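Local coordinates for protein alpha-L-arabinofuranosidase B (Aspergillus kawachii, PDB 6SXT) that hydrolyses terminal non-reducing alpha-L-arabinofuranosyl groups from arabinan, arabinoxylan and arabinogalactan, and carries a C-terminal arabinose-binding domain, at residues T354-Q358 against H447-L452; A454-G458 against S468-D472. The contacts are given in a common frame with arbitrary orientation. Residues are numbered along the deposited sequence.

Contact 1. Residues T354-Q358 against H447-L452; sequences TVNTQ and HYENVL
Strand 354-358 runs antiparallel to the start of strand 451-455, meeting it in a single bridge: Asn356 and Val451 form a non-hydrogen-bonded pair, their CA atoms 4.1 Å apart. The hydrogen bonds on its two sides are Leu452 N to Val355 O (3.0 Å) and Thr357 N to Asn450 O (2.9 Å). Residues 448-451 form the type I' turn of a two-residue beta hairpin, with Glu449 and Asn450 in left-handed helical conformation and Tyr448 N 2.8 Å from Val451 O. Apolar packing brings Val355 CG1 (chi1 t) to Leu452 CB at 3.6 Å and Thr357 CG2 (chi1 p) to Leu452 CD2 at 3.5 Å. A water bridges Thr357 OG1 and Asn450 OD1, 2.7 Å from each. His447, Glu449 and Leu452 bind substrate in this beta-trefoil arabinose-binding domain. His447 NE2 is hydrogen-bonded to Thr340. Strand 346-351 pairs with 354-358, Leu405 of strand 404-409 packs against Val355 and Leu452, and Val338 of strand 333-338 meets Thr357 and His447.

Contact 2. Residues A454-G458 against S468-D472; sequences AASNG and SFNND
Phe469 is the centre of this buried contact. Its side chain, with chi1 t and chi2 near 85°, reaches from a one-turn helix, 469-472, to the chain leaving strand 451-455. The nearest CA atoms, of Asn457 and Phe469, are 6.2 Å apart; side chains fill the gap. Asn457, also chi1 t, lies flat over one ring face: its CB sits 3.6 Å from the ring centroid and only 10° off the normal, a CH-pi contact, while Asn457 ND2 comes within 3.4 Å of Phe469 CB. Ala455 O lies at the ring edge, 3.7 Å from Phe469 CE1. Ser456 C is 3.4 Å from the same CE1 atom. Asn457 centres an inverse gamma turn (phi/psi -82/86), and the p rotamer of Ser456 lets its OG donate to Gly458 O at 2.7 Å across that turn. Ser468, at the N-cap position, accepts from Asp472 N at its O (2.9 Å), and its OG (chi1 t) donates to Asp472 OD1 (chi1 m, 2.8 Å); Asp472 binds substrate and forms a salt bridge with Arg446. A water donates to Asn457 OD1 (3.0 Å) and Asn470 OD1 (2.7 Å). The amides of both asparagines also bond to the catalytic domain, Asn457 to Thr69 and Asn470 to the backbone of Asn67, so the contact lies at the domain interface. Strand 444-448 flanks it, with Tyr444 and Arg446 packed against Phe469.

How the contacts relate
From the N terminus, strand 354-358 comes first, and contact 1 closes an 88-residue loop when the chain returns as the hairpin at 447-452. Strand 451-455 then leads directly into contact 2, which closes a loop of only nine residues before helix 469-472. The two closures therefore follow one another in series, neither nesting nor crossing, with centres 13 Å apart. They share strand 451-455 and meet through a probable hydrogen bond between His447 N and Asp472 O (3.2 Å), which joins two substrate-binding residues. Contact 1 links distant parts of the beta-trefoil domain, while contact 2 carries the connection on toward the catalytic domain.

Contact 1. Residues T354-Q358 against H447-L452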
ATOM      1  N   THR A 354       5.274 -22.717  16.833  1.00 20.52           N
ATOM      2  CA  THR A 354       3.949 -22.868  16.205  1.00 21.80           C
ATOM      3  C   THR A 354       2.916 -22.126  17.056  1.00 22.61           C
ATOM      4  O   THR A 354       2.587 -22.543  18.184  1.00 21.49           O
ATOM      5  CB  THR A 354       3.531 -24.326  16.031  1.00 22.91           C
ATOM      6  OG1 THR A 354       4.521 -24.978  15.248  1.00 23.89           O
ATOM      7  CG2 THR A 354       2.207 -24.445  15.323  1.00 25.67           C
ATOM      8  N   VAL A 355       2.287 -21.078  16.506  1.00 20.13           N
ATOM      9  CA  VAL A 355       1.130 -20.454  17.174  1.00 17.74           C
ATOM     10  C   VAL A 355      -0.129 -21.243  16.824  1.00 18.45           C
ATOM     11  O   VAL A 355      -0.382 -21.582  15.631  1.00 19.55           O
ATOM     12  CB  VAL A 355       1.036 -18.963  16.753  1.00 19.76           C
ATOM     13  CG1 VAL A 355      -0.118 -18.310  17.452  1.00 18.29           C
ATOM     14  CG2 VAL A 355       2.344 -18.247  17.004  1.00 20.09           C
ATOM     15  N   ASN A 356      -0.907 -21.590  17.836  1.00 20.31           N
ATOM     16  CA  ASN A 356      -2.042 -22.522  17.696  1.00 19.77           C
ATOM     17  C   ASN A 356      -3.171 -22.108  18.610  1.00 19.96           C
ATOM     18  O   ASN A 356      -3.071 -21.108  19.332  1.00 20.52           O
ATOM     19  CB  ASN A 356      -1.582 -23.989  17.868  1.00 21.34           C
ATOM     20  CG  ASN A 356      -0.788 -24.266  19.139  1.00 21.05           C
ATOM     21  OD1 ASN A 356       0.082 -25.173  19.079  1.00 26.38           O
ATOM     22  ND2 ASN A 356      -1.102 -23.585  20.212  1.00 17.80           N
ATOM     23  N   THR A 357      -4.265 -22.886  18.599  1.00 20.39           N
ATOM     24  CA  THR A 357      -5.280 -22.733  19.629  1.00 19.65           C
ATOM     25  C   THR A 357      -5.313 -24.046  20.431  1.00 20.93           C
ATOM     26  O   THR A 357      -5.134 -25.102  19.822  1.00 22.31           O
ATOM     27  CB  THR A 357      -6.654 -22.344  19.095  1.00 20.15           C
ATOM     28  OG1 THR A 357      -7.195 -23.476  18.422  1.00 21.16           O
ATOM     29  CG2 THR A 357      -6.577 -21.144  18.153  1.00 19.90           C
ATOM     30  N   GLN A 358      -5.554 -23.863  21.703  1.00 22.49           N
ATOM     31  CA  GLN A 358      -5.675 -24.966  22.678  1.00 22.61           C
ATOM     32  C   GLN A 358      -6.736 -24.599  23.695  1.00 21.19           C
ATOM     33  O   GLN A 358      -6.915 -23.431  24.088  1.00 22.37           O
ATOM     34  CB  GLN A 358      -4.300 -25.176  23.318  1.00 22.18           C
ATOM     35  CG  GLN A 358      -3.247 -25.635  22.342  1.00 23.37           C
ATOM     36  CD  GLN A 358      -1.937 -25.975  23.030  1.00 26.00           C
ATOM     37  OE1 GLN A 358      -1.893 -26.866  23.890  1.00 24.38           O
ATOM     38  NE2 GLN A 358      -0.862 -25.299  22.663  1.00 22.55           N
ATOM     39  N   HIS A 447      -7.664 -18.616  12.896  1.00 19.52           N
ATOM     40  CA  HIS A 447      -7.429 -20.043  13.255  1.00 20.02           C
ATOM     41  C   HIS A 447      -8.042 -20.937  12.164  1.00 20.65           C
ATOM     42  O   HIS A 447      -9.155 -20.682  11.643  1.00 21.21           O
ATOM     43  CB  HIS A 447      -7.835 -20.387  14.688  1.00 20.88           C
ATOM     44  CG  HIS A 447      -9.285 -20.310  14.939  1.00 20.25           C
ATOM     45  ND1 HIS A 447     -10.089 -21.402  14.676  1.00 21.70           N
ATOM     46  CD2 HIS A 447     -10.102 -19.296  15.323  1.00 22.42           C
ATOM     47  CE1 HIS A 447     -11.329 -21.077  14.955  1.00 22.42           C
ATOM     48  NE2 HIS A 447     -11.374 -19.792  15.319  1.00 22.13           N
ATOM     49  N   TYR A 448      -7.284 -21.956  11.792  1.00 21.21           N
ATOM     50  CA  TYR A 448      -7.666 -22.934  10.759  1.00 21.43           C
ATOM     51  C   TYR A 448      -7.031 -24.279  11.161  1.00 21.13           C
ATOM     52  O   TYR A 448      -5.804 -24.386  11.225  1.00 22.88           O
ATOM     53  CB  TYR A 448      -7.226 -22.473   9.367  1.00 21.60           C
ATOM     54  CG  TYR A 448      -7.712 -23.359   8.252  1.00 21.07           C
ATOM     55  CD1 TYR A 448      -8.947 -23.158   7.675  1.00 24.00           C
ATOM     56  CD2 TYR A 448      -6.917 -24.391   7.797  1.00 24.65           C
ATOM     57  CE1 TYR A 448      -9.382 -23.968   6.632  1.00 25.53           C
ATOM     58  CE2 TYR A 448      -7.341 -25.208   6.761  1.00 28.20           C
ATOM     59  CZ  TYR A 448      -8.579 -24.992   6.191  1.00 28.68           C
ATOM     60  OH  TYR A 448      -9.005 -25.793   5.172  1.00 33.16           O
ATOM     61  N   GLU A 449      -7.911 -25.246  11.417  1.00 23.41           N
ATOM     62  CA  GLU A 449      -7.528 -26.575  11.996  1.00 24.22           C
ATOM     63  C   GLU A 449      -6.697 -26.320  13.265  1.00 23.49           C
ATOM     64  O   GLU A 449      -5.671 -26.989  13.463  1.00 24.26           O
ATOM     65  CB  GLU A 449      -6.840 -27.419  10.930  1.00 28.94           C
ATOM     66  CG  GLU A 449      -7.801 -27.781   9.803  1.00 32.61           C
ATOM     67  CD  GLU A 449      -7.290 -28.751   8.754  1.00 40.25           C
ATOM     68  OE1 GLU A 449      -6.107 -29.035   8.727  1.00 45.72           O
ATOM     69  OE2 GLU A 449      -8.101 -29.222   7.972  1.00 53.83           O
ATOM     70  N   ASN A 450      -7.102 -25.345  14.076  1.00 22.29           N
ATOM     71  CA  ASN A 450      -6.470 -25.027  15.365  1.00 22.36           C
ATOM     72  C   ASN A 450      -5.034 -24.543  15.238  1.00 21.75           C
ATOM     73  O   ASN A 450      -4.314 -24.576  16.237  1.00 21.87           O
ATOM     74  CB  ASN A 450      -6.583 -26.254  16.295  1.00 23.49           C
ATOM     75  CG  ASN A 450      -8.025 -26.651  16.506  1.00 26.92           C
ATOM     76  OD1 ASN A 450      -8.921 -25.818  16.496  1.00 26.27           O
ATOM     77  ND2 ASN A 450      -8.261 -27.925  16.816  1.00 27.65           N
ATOM     78  N   VAL A 451      -4.648 -23.980  14.098  1.00 21.05           N
ATOM     79  CA  VAL A 451      -3.332 -23.350  13.874  1.00 19.82           C
ATOM     80  C   VAL A 451      -3.597 -21.895  13.434  1.00 21.07           C
ATOM     81  O   VAL A 451      -4.636 -21.653  12.790  1.00 21.00           O
ATOM     82  CB  VAL A 451      -2.528 -24.108  12.827  1.00 21.08           C
ATOM     83  CG1 VAL A 451      -1.195 -23.461  12.532  1.00 22.15           C
ATOM     84  CG2 VAL A 451      -2.360 -25.565  13.287  1.00 23.60           C
ATOM     85  N   LEU A 452      -2.720 -21.001  13.842  1.00 19.66           N
ATOM     86  CA  LEU A 452      -2.896 -19.545  13.524  1.00 18.90           C
ATOM     87  C   LEU A 452      -2.166 -19.194  12.244  1.00 20.59           C
ATOM     88  O   LEU A 452      -1.008 -19.471  12.068  1.00 19.39           O
ATOM     89  CB  LEU A 452      -2.443 -18.620  14.660  1.00 18.31           C
ATOM     90  CG  LEU A 452      -3.497 -18.189  15.666  1.00 21.26           C
ATOM     91  CD1 LEU A 452      -4.610 -17.312  15.049  1.00 19.92           C
ATOM     92  CD2 LEU A 452      -4.179 -19.378  16.347  1.00 22.08           C
TER
HETATM   93  O   HOH W   1      -9.527 -23.263  17.031  1.00 23.17           O

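Contact 2. Residues A454-G458 against S468-D472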
ATOM      1  N   ALA A 454      -2.017 -15.730   9.134  1.00 18.68           N
ATOM      2  CA  ALA A 454      -2.451 -14.400   8.647  1.00 18.56           C
ATOM      3  C   ALA A 454      -3.226 -14.683   7.355  1.00 16.69           C
ATOM      4  O   ALA A 454      -2.615 -14.907   6.319  1.00 18.20           O
ATOM      5  CB  ALA A 454      -1.248 -13.517   8.454  1.00 18.62           C
ATOM      6  N   ALA A 455      -4.528 -14.823   7.494  1.00 17.97           N
ATOM      7  CA  ALA A 455      -5.411 -15.306   6.405  1.00 18.74           C
ATOM      8  C   ALA A 455      -6.209 -14.133   5.825  1.00 16.27           C
ATOM      9  O   ALA A 455      -6.644 -13.241   6.582  1.00 17.38           O
ATOM     10  CB  ALA A 455      -6.382 -16.333   6.915  1.00 19.13           C
ATOM     11  N   SER A 456      -6.464 -14.250   4.530  1.00 17.76           N
ATOM     12  CA  SER A 456      -7.412 -13.373   3.820  1.00 18.50           C
ATOM     13  C   SER A 456      -8.777 -14.050   3.735  1.00 18.32           C
ATOM     14  O   SER A 456      -8.897 -15.273   3.829  1.00 20.21           O
ATOM     15  CB  SER A 456      -6.850 -12.936   2.510  1.00 18.66           C
ATOM     16  OG  SER A 456      -6.596 -14.044   1.643  1.00 18.76           O
ATOM     17  N   ASN A 457      -9.805 -13.237   3.481  1.00 18.75           N
ATOM     18  CA  ASN A 457     -11.207 -13.661   3.331  1.00 18.15           C
ATOM     19  C   ASN A 457     -11.364 -14.160   1.899  1.00 23.06           C
ATOM     20  O   ASN A 457     -11.730 -13.369   1.020  1.00 22.44           O
ATOM     21  CB  ASN A 457     -12.141 -12.524   3.724  1.00 18.86           C
ATOM     22  CG  ASN A 457     -13.620 -12.849   3.821  1.00 20.71           C
ATOM     23  OD1 ASN A 457     -14.461 -11.942   4.018  1.00 22.77           O
ATOM     24  ND2 ASN A 457     -13.924 -14.117   3.789  1.00 18.88           N
ATOM     25  N   GLY A 458     -11.062 -15.433   1.655  1.00 21.14           N
ATOM     26  CA  GLY A 458     -10.812 -15.948   0.315  1.00 20.38           C
ATOM     27  C   GLY A 458      -9.402 -15.683  -0.126  1.00 22.41           C
ATOM     28  O   GLY A 458      -8.820 -14.661   0.247  1.00 22.46           O
ATOM     29  N   SER A 468     -16.480 -19.677   7.626  1.00 21.19           N
ATOM     30  CA  SER A 468     -16.284 -19.332   9.055  1.00 21.90           C
ATOM     31  C   SER A 468     -15.222 -18.226   9.180  1.00 21.84           C
ATOM     32  O   SER A 468     -14.715 -18.039  10.263  1.00 22.34           O
ATOM     33  CB  SER A 468     -15.842 -20.577   9.861  1.00 27.55           C
ATOM     34  OG  SER A 468     -16.011 -20.371  11.239  1.00 29.16           O
ATOM     35  N   PHE A 469     -15.001 -17.446   8.121  1.00 20.73           N
ATOM     36  CA  PHE A 469     -13.898 -16.449   8.152  1.00 20.65           C
ATOM     37  C   PHE A 469     -14.173 -15.457   9.271  1.00 18.91           C
ATOM     38  O   PHE A 469     -13.291 -15.214  10.122  1.00 19.42           O
ATOM     39  CB  PHE A 469     -13.710 -15.732   6.804  1.00 21.34           C
ATOM     40  CG  PHE A 469     -12.580 -14.752   6.903  1.00 18.27           C
ATOM     41  CD1 PHE A 469     -11.271 -15.139   6.715  1.00 20.11           C
ATOM     42  CD2 PHE A 469     -12.856 -13.431   7.216  1.00 19.61           C
ATOM     43  CE1 PHE A 469     -10.246 -14.205   6.790  1.00 19.35           C
ATOM     44  CE2 PHE A 469     -11.813 -12.507   7.311  1.00 20.19           C
ATOM     45  CZ  PHE A 469     -10.518 -12.899   7.098  1.00 19.88           C
ATOM     46  N   ASN A 470     -15.323 -14.805   9.273  1.00 19.52           N
ATOM     47  CA  ASN A 470     -15.613 -13.742  10.238  1.00 18.58           C
ATOM     48  C   ASN A 470     -15.432 -14.296  11.664  1.00 19.93           C
ATOM     49  O   ASN A 470     -14.881 -13.603  12.518  1.00 20.47           O
ATOM     50  CB  ASN A 470     -17.005 -13.160  10.074  1.00 20.05           C
ATOM     51  CG  ASN A 470     -17.116 -12.208   8.889  1.00 20.39           C
ATOM     52  OD1 ASN A 470     -16.207 -12.106   8.070  1.00 21.77           O
ATOM     53  ND2 ASN A 470     -18.246 -11.514   8.880  1.00 23.68           N
ATOM     54  N   ASN A 471     -15.975 -15.477  11.955  1.00 20.03           N
ATOM     55  CA  ASN A 471     -15.839 -16.032  13.334  1.00 20.49           C
ATOM     56  C   ASN A 471     -14.372 -16.370  13.634  1.00 18.54           C
ATOM     57  O   ASN A 471     -13.899 -16.025  14.766  1.00 20.50           O
ATOM     58  CB  ASN A 471     -16.747 -17.254  13.484  1.00 20.80           C
ATOM     59  CG  ASN A 471     -18.200 -16.875  13.595  1.00 20.95           C
ATOM     60  OD1 ASN A 471     -18.553 -15.790  14.049  1.00 23.40           O
ATOM     61  ND2 ASN A 471     -19.058 -17.838  13.273  1.00 25.40           N
ATOM     62  N   ASP A 472     -13.661 -16.926  12.672  1.00 19.39           N
ATOM     63  CA  ASP A 472     -12.283 -17.456  12.854  1.00 19.79           C
ATOM     64  C   ASP A 472     -11.259 -16.320  12.963  1.00 21.16           C
ATOM     65  O   ASP A 472     -10.121 -16.622  13.337  1.00 19.95           O
ATOM     66  CB  ASP A 472     -11.867 -18.421  11.763  1.00 20.15           C
ATOM     67  CG  ASP A 472     -12.700 -19.707  11.653  1.00 22.31           C
ATOM     68  OD1 ASP A 472     -13.604 -19.917  12.532  1.00 24.13           O
ATOM     69  OD2 ASP A 472     -12.446 -20.414  10.670  1.00 21.16           O
TER
HETATM   70  O   HOH W   2     -17.049 -11.690   5.541  1.00 19.73           O